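Local structure of type III secretion system effector protein ExoU (4QMK) at residues G223-E231 / F260-I270; L243-F251 / I270-P281. The protein is a type III secretion effector that probably acts as a patatin-like phospholipase A2 and is directed to the plasma membrane through phosphatidylinositol 4,5-bisphosphate binding. All coordinates share one frame; numbering follows the deposited sequence.

How the contacts relate
Contact 1 (223-231 with 260-270) and contact 2 (243-251 with 270-281) have centres about 14 Å apart and share Ile270, the first residue of helix 270-278. Helix 227-236 leads into strand 242-251, and the loop segment 260-270 leads into helix 270-278, so the segments of the two contacts alternate along the chain. They also touch directly: Phe260 N lies 2.8 Å from Ile245 O, probably a hydrogen bond, and Phe227 CZ packs 3.5 Å from Ala273 CB. Both fall within the patatin-like phospholipase range. Contact 2 is nearer the putative nucleophile elbow, a GxSxG pattern at Gly102, Ser104 and Gly106, where Ser277 OG can also bond to Ser104 O.

Contact 1: G223-E231 / F260-I270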
loop_
_atom_site.group_PDB
_atom_site.type_symbol
_atom_site.label_atom_id
_atom_site.label_comp_id
_atom_site.label_asym_id
_atom_site.label_seq_id
_atom_site.Cartn_x
_atom_site.Cartn_y
_atom_site.Cartn_z
ATOM N N GLY A 223 -10.741 -12.602 -7.649
ATOM C CA GLY A 223 -9.566 -12.123 -6.917
ATOM C C GLY A 223 -8.979 -13.234 -6.064
ATOM O O GLY A 223 -9.677 -14.131 -5.623
ATOM N N GLY A 224 -7.679 -13.208 -5.864
ATOM C CA GLY A 224 -7.018 -14.247 -5.080
ATOM C C GLY A 224 -6.955 -13.845 -3.632
ATOM O O GLY A 224 -7.069 -12.672 -3.311
ATOM N N ALA A 225 -6.784 -14.812 -2.746
ATOM C CA ALA A 225 -6.634 -14.492 -1.329
ATOM C C ALA A 225 -5.279 -13.816 -1.037
ATOM O O ALA A 225 -4.249 -14.163 -1.641
ATOM C CB ALA A 225 -6.757 -15.747 -0.491
ATOM N N THR A 226 -5.308 -12.840 -0.137
ATOM C CA THR A 226 -4.096 -12.200 0.332
ATOM C C THR A 226 -3.833 -12.647 1.744
ATOM O O THR A 226 -4.674 -13.291 2.368
ATOM C CB THR A 226 -4.201 -10.684 0.347
ATOM O OG1 THR A 226 -5.342 -10.289 1.129
ATOM C CG2 THR A 226 -4.312 -10.142 -1.063
ATOM N N PHE A 227 -2.667 -12.286 2.255
ATOM C CA PHE A 227 -2.291 -12.595 3.615
ATOM C C PHE A 227 -3.224 -11.916 4.600
ATOM O O PHE A 227 -3.540 -12.484 5.619
ATOM C CB PHE A 227 -0.843 -12.135 3.897
ATOM C CG PHE A 227 0.206 -12.907 3.136
ATOM C CD1 PHE A 227 0.707 -14.054 3.619
ATOM C CD2 PHE A 227 0.665 -12.466 1.951
ATOM C CE1 PHE A 227 1.654 -14.784 2.925
ATOM C CE2 PHE A 227 1.628 -13.189 1.237
ATOM C CZ PHE A 227 2.124 -14.332 1.733
ATOM N N ARG A 228 -3.676 -10.708 4.282
ATOM C CA ARG A 228 -4.577 -9.987 5.171
ATOM C C ARG A 228 -5.919 -10.669 5.242
ATOM O O ARG A 228 -6.564 -10.609 6.277
ATOM C CB ARG A 228 -4.802 -8.502 4.782
ATOM C CG ARG A 228 -5.366 -7.672 5.959
ATOM C CD ARG A 228 -6.083 -6.372 5.566
ATOM N NE ARG A 228 -5.229 -5.367 4.911
ATOM C CZ ARG A 228 -4.331 -4.589 5.540
ATOM N NH1 ARG A 228 -4.105 -4.716 6.848
ATOM N NH2 ARG A 228 -3.621 -3.703 4.850
ATOM N N ASP A 229 -6.376 -11.259 4.137
ATOM C CA ASP A 229 -7.645 -11.947 4.152
ATOM C C ASP A 229 -7.565 -13.084 5.099
ATOM O O ASP A 229 -8.487 -13.318 5.876
ATOM C CB ASP A 229 -8.001 -12.521 2.777
ATOM C CG ASP A 229 -8.372 -11.471 1.791
ATOM O OD1 ASP A 229 -8.867 -10.398 2.225
ATOM O OD2 ASP A 229 -8.149 -11.698 0.578
ATOM N N LEU A 230 -6.487 -13.849 4.977
ATOM C CA LEU A 230 -6.289 -14.998 5.831
ATOM C C LEU A 230 -6.323 -14.608 7.306
ATOM O O LEU A 230 -7.082 -15.170 8.060
ATOM C CB LEU A 230 -4.992 -15.729 5.452
ATOM C CG LEU A 230 -5.052 -16.586 4.173
ATOM C CD1 LEU A 230 -3.762 -17.356 3.980
ATOM C CD2 LEU A 230 -6.178 -17.578 4.226
ATOM N N GLU A 231 -5.555 -13.602 7.695
ATOM C CA GLU A 231 -5.570 -13.112 9.078
ATOM C C GLU A 231 -6.996 -12.792 9.568
ATOM O O GLU A 231 -7.406 -13.242 10.630
ATOM C CB GLU A 231 -4.709 -11.860 9.198
ATOM C CG GLU A 231 -4.833 -11.095 10.510
ATOM C CD GLU A 231 -4.340 -9.656 10.348
ATOM O OE1 GLU A 231 -5.079 -8.836 9.742
ATOM O OE2 GLU A 231 -3.218 -9.339 10.824
ATOM N N PHE A 260 7.041 -13.104 3.495
ATOM C CA PHE A 260 5.740 -12.596 3.153
ATOM C C PHE A 260 4.797 -13.004 4.273
ATOM O O PHE A 260 4.825 -14.139 4.699
ATOM C CB PHE A 260 5.258 -13.244 1.879
ATOM C CG PHE A 260 6.121 -12.983 0.673
ATOM C CD1 PHE A 260 6.023 -11.787 -0.012
ATOM C CD2 PHE A 260 6.933 -13.933 0.202
ATOM C CE1 PHE A 260 6.822 -11.522 -1.102
ATOM C CE2 PHE A 260 7.735 -13.703 -0.900
ATOM C CZ PHE A 260 7.682 -12.490 -1.547
ATOM N N ASN A 261 3.968 -12.096 4.735
ATOM C CA ASN A 261 2.947 -12.363 5.750
ATOM C C ASN A 261 2.022 -11.131 5.938
ATOM O O ASN A 261 2.190 -10.106 5.258
ATOM C CB ASN A 261 3.594 -12.749 7.071
ATOM C CG ASN A 261 4.469 -11.624 7.679
ATOM O OD1 ASN A 261 4.299 -10.418 7.402
ATOM N ND2 ASN A 261 5.415 -12.033 8.492
ATOM N N ALA A 262 1.077 -11.199 6.864
ATOM C CA ALA A 262 0.095 -10.110 6.991
ATOM C C ALA A 262 0.698 -8.800 7.467
ATOM O O ALA A 262 0.176 -7.722 7.166
ATOM C CB ALA A 262 -1.043 -10.512 7.888
ATOM N N ASN A 263 1.799 -8.880 8.192
ATOM C CA ASN A 263 2.427 -7.679 8.705
ATOM C C ASN A 263 3.294 -6.913 7.679
ATOM O O ASN A 263 3.202 -5.685 7.588
ATOM C CB ASN A 263 3.175 -8.011 9.997
ATOM C CG ASN A 263 2.217 -8.309 11.163
ATOM O OD1 ASN A 263 0.980 -8.339 10.994
ATOM N ND2 ASN A 263 2.782 -8.540 12.345
ATOM N N LEU A 264 4.081 -7.615 6.868
ATOM C CA LEU A 264 4.941 -6.944 5.873
ATOM C C LEU A 264 4.306 -6.727 4.509
ATOM O O LEU A 264 4.656 -5.766 3.799
ATOM C CB LEU A 264 6.201 -7.778 5.650
ATOM C CG LEU A 264 7.260 -7.875 6.742
ATOM C CD1 LEU A 264 7.991 -9.208 6.682
ATOM C CD2 LEU A 264 8.234 -6.713 6.607
ATOM N N THR A 265 3.425 -7.656 4.109
ATOM C CA THR A 265 2.863 -7.693 2.739
ATOM C C THR A 265 1.388 -8.108 2.797
ATOM O O THR A 265 0.967 -9.034 2.111
ATOM C CB THR A 265 3.630 -8.709 1.874
ATOM O OG1 THR A 265 3.386 -10.062 2.339
ATOM C CG2 THR A 265 5.085 -8.446 1.965
ATOM N N PRO A 266 0.591 -7.363 3.580
ATOM C CA PRO A 266 -0.791 -7.680 3.798
ATOM C C PRO A 266 -1.601 -7.872 2.534
ATOM O O PRO A 266 -2.396 -8.821 2.456
ATOM C CB PRO A 266 -1.312 -6.478 4.574
ATOM C CG PRO A 266 -0.388 -5.356 4.262
ATOM C CD PRO A 266 0.941 -6.028 4.117
ATOM N N ASP A 267 -1.430 -6.989 1.556
ATOM C CA ASP A 267 -2.254 -7.036 0.361
ATOM C C ASP A 267 -1.673 -7.905 -0.764
ATOM O O ASP A 267 -2.105 -7.825 -1.903
ATOM C CB ASP A 267 -2.503 -5.619 -0.134
ATOM C CG ASP A 267 -3.206 -4.733 0.918
ATOM O OD1 ASP A 267 -4.032 -5.245 1.740
ATOM O OD2 ASP A 267 -2.929 -3.502 0.896
ATOM N N MET A 268 -0.707 -8.740 -0.463
ATOM C CA MET A 268 -0.137 -9.549 -1.508
ATOM C C MET A 268 -0.838 -10.862 -1.679
ATOM O O MET A 268 -1.222 -11.484 -0.706
ATOM C CB MET A 268 1.315 -9.870 -1.227
ATOM C CG MET A 268 1.974 -10.355 -2.499
ATOM S SD MET A 268 3.586 -10.879 -2.177
ATOM C CE MET A 268 4.250 -11.005 -3.838
ATOM N N ASP A 269 -0.935 -11.290 -2.932
ATOM C CA ASP A 269 -1.543 -12.526 -3.317
ATOM C C ASP A 269 -0.670 -13.631 -2.819
ATOM O O ASP A 269 0.559 -13.582 -2.990
ATOM C CB ASP A 269 -1.615 -12.582 -4.846
ATOM C CG ASP A 269 -2.343 -13.795 -5.344
ATOM O OD1 ASP A 269 -3.587 -13.779 -5.370
ATOM O OD2 ASP A 269 -1.676 -14.773 -5.734
ATOM N N ILE A 270 -1.275 -14.635 -2.196
ATOM C CA ILE A 270 -0.489 -15.727 -1.606
ATOM C C ILE A 270 0.130 -16.644 -2.633
ATOM O O ILE A 270 1.210 -17.199 -2.410
ATOM C CB ILE A 270 -1.271 -16.509 -0.545
ATOM C CG1 ILE A 270 -2.447 -17.269 -1.126
ATOM C CG2 ILE A 270 -1.832 -15.538 0.502
ATOM C CD1 ILE A 270 -3.229 -18.036 -0.066
HETATM O O HOH W 1 -5.026 -11.719 -4.881
HETATM O O HOH W 2 -4.016 -16.066 -4.134
HETATM O O HOH W 3 -5.498 -7.471 1.157
HETATM O O HOH W 4 -3.006 -7.247 8.512
#
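The backbones of Thr226 and Asp269 come side by side in a single beta bridge, CA to CA 4.5 Å, fastened by a straight bond from Ile270 N to Ala225 O (3.1 Å, 163°) and a weak one from Phe227 N to Met268 O. One residue further on, Arg228 N reaches a lone pair of Pro266 O at 2.9 Å, so an N-H of the helix's first turn, which has no helical acceptor before it, is met by the opposing loop. Phe227 is the hydrophobic centre. With CG anti to its carbonyl carbon (chi1 -67°), the ring slides between two layers: Ile270 CG2 sits over the middle of one face, 4.0 Å from the centroid in a CH-pi contact, while the backbone of Phe260 and Asn261 covers the other. A flat aromatic suits such a slot, and its far end, CZ, abuts Phe260 CB at 3.3 Å. Both segments here run into helices, and each supplies its own N-cap. Thr226 and Asp229 form a capping box, in which Thr226 N donates to Asp229 OD2 and Asp229 N returns a weak bond to Thr226 OG1; Asp269 caps helix 270-278 through OD2, which also takes a salt bridge from Arg189. Short polar side chains are right for such positions, because they can turn back onto the first amides. On the more exposed side, Arg228 bends at chi3 and lays one guanidinium face on Pro266 CB, 3.6 Å above the plane. Its edge meets Asp267 OD1 in a loose salt bridge, NE to OD1 3.4 Å, the two planes being turned 58° apart. The same OD1 receives a water that also bonds Thr226 OG1, and two further waters link Asp269 OD1 to the carbonyls of Gly224 and Ala225.

Contact 2: L243-F251 / I270-P281; sequences LNITGTGMF and IGRAALISGALP
Met250 N donates to Pro281 O at 2.7 Å, a short and fairly straight bond whose donor is tilted 25° from the carbonyl plane; it ties the strand to the chain just after helix 270-278. The other direct polar approach is made by Ser277 OG, 3.0 Å from Thr246 O. Its CB-OG bond extends anti to the backbone N (chi1 174°), which carries the hydroxyl from the helix to the strand, but Ser104 O is a second acceptor for the same proton, so the hydroxyl may be shared between them. Serine fits here by being small enough for a close approach and still carrying a hydroxyl that can face the strand carbonyl. Beside it, Ile245 spreads its two branches over the helix: CG2 presses on Ser277 CB at 3.4 Å, while CD1 lies against the methyls of Ala273 and Ala274, 3.8 Å from Ala274 CB. The alanines keep the helix surface low enough to accept this branched chain. At the start of the strand, Leu243 CD2 meets Ile270 CB at 4.1 Å. Toward its other end the strand presents glycines: Gly247 leaves space for Leu280 CD1, which lies 3.7 Å from Gly247 C, and Gly249 lets Leu280 CB and Pro281 approach the backbone. Pro281 CG rests over a face of the Phe251 ring, 4.2 Å from the centroid, as a CH-pi contact. Helix and strand run nearly parallel, their axes 25° apart and 7.9 Å at closest, the alpha/beta layering of the patatin-like phospholipase domain. Strand 242-251 lies in the mixed sheet between strands 99-103 and 254-260; Ala107 of helix 107-114 touches both Ile245 and Ser277, and Phe227 and Leu230 of helix 227-236 pack against Leu243.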
loop_
_atom_site.group_PDB
_atom_site.type_symbol
_atom_site.label_atom_id
_atom_site.label_comp_id
_atom_site.label_asym_id
_atom_site.label_seq_id
_atom_site.Cartn_x
_atom_site.Cartn_y
_atom_site.Cartn_z
ATOM N N LEU A 243 -0.857 -17.080 7.560
ATOM C CA LEU A 243 0.170 -17.710 6.737
ATOM C C LEU A 243 1.423 -16.886 6.681
ATOM O O LEU A 243 1.337 -15.663 6.538
ATOM C CB LEU A 243 -0.365 -17.899 5.327
ATOM C CG LEU A 243 0.601 -18.407 4.239
ATOM C CD1 LEU A 243 1.029 -19.829 4.536
ATOM C CD2 LEU A 243 -0.083 -18.358 2.898
ATOM N N ASN A 244 2.569 -17.567 6.804
ATOM C CA ASN A 244 3.878 -17.002 6.534
ATOM C C ASN A 244 4.506 -17.795 5.449
ATOM O O ASN A 244 4.684 -18.992 5.572
ATOM C CB ASN A 244 4.821 -17.201 7.697
ATOM C CG ASN A 244 4.574 -16.265 8.765
ATOM O OD1 ASN A 244 4.945 -15.129 8.677
ATOM N ND2 ASN A 244 3.910 -16.712 9.770
ATOM N N ILE A 245 4.941 -17.121 4.420
ATOM C CA ILE A 245 5.708 -17.735 3.409
ATOM C C ILE A 245 7.121 -17.138 3.505
ATOM O O ILE A 245 7.310 -15.918 3.575
ATOM C CB ILE A 245 5.073 -17.507 2.065
ATOM C CG1 ILE A 245 3.816 -18.306 2.037
ATOM C CG2 ILE A 245 6.021 -17.950 0.945
ATOM C CD1 ILE A 245 3.197 -18.433 0.655
ATOM N N THR A 246 8.107 -18.010 3.502
ATOM C CA THR A 246 9.478 -17.611 3.744
ATOM C C THR A 246 10.446 -18.221 2.791
ATOM O O THR A 246 10.166 -19.225 2.174
ATOM C CB THR A 246 9.848 -18.065 5.158
ATOM O OG1 THR A 246 8.990 -17.373 6.074
ATOM C CG2 THR A 246 11.258 -17.720 5.494
ATOM N N GLY A 247 11.602 -17.620 2.661
ATOM C CA GLY A 247 12.643 -18.231 1.863
ATOM C C GLY A 247 13.926 -17.498 1.851
ATOM O O GLY A 247 13.992 -16.353 2.270
ATOM N N THR A 248 14.937 -18.131 1.311
ATOM C CA THR A 248 16.245 -17.525 1.317
ATOM C C THR A 248 16.847 -17.500 -0.052
ATOM O O THR A 248 17.004 -18.528 -0.664
ATOM C CB THR A 248 17.163 -18.329 2.220
ATOM O OG1 THR A 248 16.555 -18.418 3.520
ATOM C CG2 THR A 248 18.529 -17.675 2.310
ATOM N N GLY A 249 17.215 -16.329 -0.515
ATOM C CA GLY A 249 17.794 -16.183 -1.812
ATOM C C GLY A 249 19.187 -15.651 -1.713
ATOM O O GLY A 249 19.612 -15.217 -0.671
ATOM N N MET A 250 19.898 -15.693 -2.832
ATOM C CA MET A 250 21.227 -15.128 -2.940
ATOM C C MET A 250 21.172 -13.890 -3.830
ATOM O O MET A 250 20.813 -13.961 -4.985
ATOM C CB MET A 250 22.195 -16.167 -3.472
ATOM C CG MET A 250 22.838 -17.001 -2.376
ATOM S SD MET A 250 24.212 -16.132 -1.564
ATOM C CE MET A 250 24.518 -17.310 -0.284
ATOM N N PHE A 251 21.605 -12.752 -3.303
ATOM C CA PHE A 251 21.505 -11.508 -3.993
ATOM C C PHE A 251 22.813 -10.794 -3.826
ATOM O O PHE A 251 23.157 -10.407 -2.714
ATOM C CB PHE A 251 20.397 -10.692 -3.364
ATOM C CG PHE A 251 19.006 -11.320 -3.460
ATOM C CD1 PHE A 251 18.212 -11.135 -4.586
ATOM C CD2 PHE A 251 18.468 -11.987 -2.392
ATOM C CE1 PHE A 251 16.936 -11.650 -4.656
ATOM C CE2 PHE A 251 17.195 -12.515 -2.454
ATOM C CZ PHE A 251 16.430 -12.351 -3.586
ATOM N N ILE A 270 -1.275 -14.635 -2.196
ATOM C CA ILE A 270 -0.489 -15.727 -1.606
ATOM C C ILE A 270 0.130 -16.644 -2.633
ATOM O O ILE A 270 1.210 -17.199 -2.410
ATOM C CB ILE A 270 -1.271 -16.509 -0.545
ATOM C CG1 ILE A 270 -2.447 -17.269 -1.126
ATOM C CG2 ILE A 270 -1.832 -15.538 0.502
ATOM C CD1 ILE A 270 -3.229 -18.036 -0.066
ATOM N N GLY A 271 -0.538 -16.795 -3.771
ATOM C CA GLY A 271 -0.043 -17.665 -4.839
ATOM C C GLY A 271 1.248 -17.138 -5.397
ATOM O O GLY A 271 2.242 -17.866 -5.526
ATOM N N ARG A 272 1.230 -15.852 -5.677
ATOM C CA ARG A 272 2.391 -15.152 -6.193
ATOM C C ARG A 272 3.536 -15.248 -5.160
ATOM O O ARG A 272 4.687 -15.510 -5.540
ATOM C CB ARG A 272 1.972 -13.712 -6.539
ATOM C CG ARG A 272 3.026 -12.752 -7.090
ATOM C CD ARG A 272 3.952 -13.350 -8.135
ATOM N NE ARG A 272 3.271 -13.684 -9.373
ATOM C CZ ARG A 272 3.120 -12.876 -10.416
ATOM N NH1 ARG A 272 3.584 -11.639 -10.420
ATOM N NH2 ARG A 272 2.480 -13.334 -11.468
ATOM N N ALA A 273 3.216 -15.091 -3.863
ATOM C CA ALA A 273 4.201 -15.169 -2.794
ATOM C C ALA A 273 4.885 -16.504 -2.780
ATOM O O ALA A 273 6.099 -16.591 -2.522
ATOM C CB ALA A 273 3.534 -14.987 -1.447
ATOM N N ALA A 274 4.077 -17.547 -2.966
ATOM C CA ALA A 274 4.547 -18.922 -2.944
ATOM C C ALA A 274 5.399 -19.241 -4.162
ATOM O O ALA A 274 6.347 -20.020 -4.077
ATOM C CB ALA A 274 3.358 -19.877 -2.905
ATOM N N LEU A 275 5.048 -18.669 -5.304
ATOM C CA LEU A 275 5.823 -18.882 -6.490
ATOM C C LEU A 275 7.212 -18.283 -6.283
ATOM O O LEU A 275 8.226 -18.904 -6.639
ATOM C CB LEU A 275 5.146 -18.217 -7.684
ATOM C CG LEU A 275 5.936 -18.172 -9.000
ATOM C CD1 LEU A 275 5.977 -19.554 -9.646
ATOM C CD2 LEU A 275 5.238 -17.196 -9.939
ATOM N N ILE A 276 7.233 -17.054 -5.749
ATOM C CA ILE A 276 8.475 -16.303 -5.539
ATOM C C ILE A 276 9.322 -17.108 -4.580
ATOM O O ILE A 276 10.525 -17.337 -4.782
ATOM C CB ILE A 276 8.228 -14.955 -4.825
ATOM C CG1 ILE A 276 7.143 -14.131 -5.517
ATOM C CG2 ILE A 276 9.545 -14.184 -4.652
ATOM C CD1 ILE A 276 7.618 -13.079 -6.440
ATOM N N SER A 277 8.664 -17.545 -3.533
ATOM C CA SER A 277 9.338 -18.268 -2.513
ATOM C C SER A 277 10.052 -19.446 -3.076
ATOM O O SER A 277 11.200 -19.674 -2.783
ATOM C CB SER A 277 8.339 -18.694 -1.461
ATOM O OG SER A 277 8.945 -19.526 -0.520
ATOM N N GLY A 278 9.372 -20.199 -3.920
ATOM C CA GLY A 278 9.953 -21.394 -4.475
ATOM C C GLY A 278 11.060 -21.166 -5.490
ATOM O O GLY A 278 11.863 -22.037 -5.710
ATOM N N ALA A 279 11.099 -20.000 -6.112
ATOM C CA ALA A 279 12.076 -19.723 -7.145
ATOM C C ALA A 279 13.214 -18.895 -6.716
ATOM O O ALA A 279 13.831 -18.275 -7.576
ATOM C CB ALA A 279 11.419 -18.913 -8.219
ATOM N N LEU A 280 13.465 -18.716 -5.429
ATOM C CA LEU A 280 14.562 -17.766 -5.084
ATOM C C LEU A 280 15.945 -18.119 -5.710
ATOM O O LEU A 280 16.311 -19.298 -5.830
ATOM C CB LEU A 280 14.620 -17.545 -3.594
ATOM C CG LEU A 280 13.353 -16.839 -3.195
ATOM C CD1 LEU A 280 13.083 -17.013 -1.743
ATOM C CD2 LEU A 280 13.485 -15.391 -3.527
ATOM N N PRO A 281 16.672 -17.087 -6.188
ATOM C CA PRO A 281 17.951 -17.305 -6.835
ATOM C C PRO A 281 18.989 -17.877 -5.891
ATOM O O PRO A 281 19.070 -17.434 -4.731
ATOM C CB PRO A 281 18.383 -15.879 -7.231
ATOM C CG PRO A 281 17.724 -14.988 -6.243
ATOM C CD PRO A 281 16.397 -15.643 -6.029
HETATM O O HOH W 5 17.006 -20.213 -3.682
#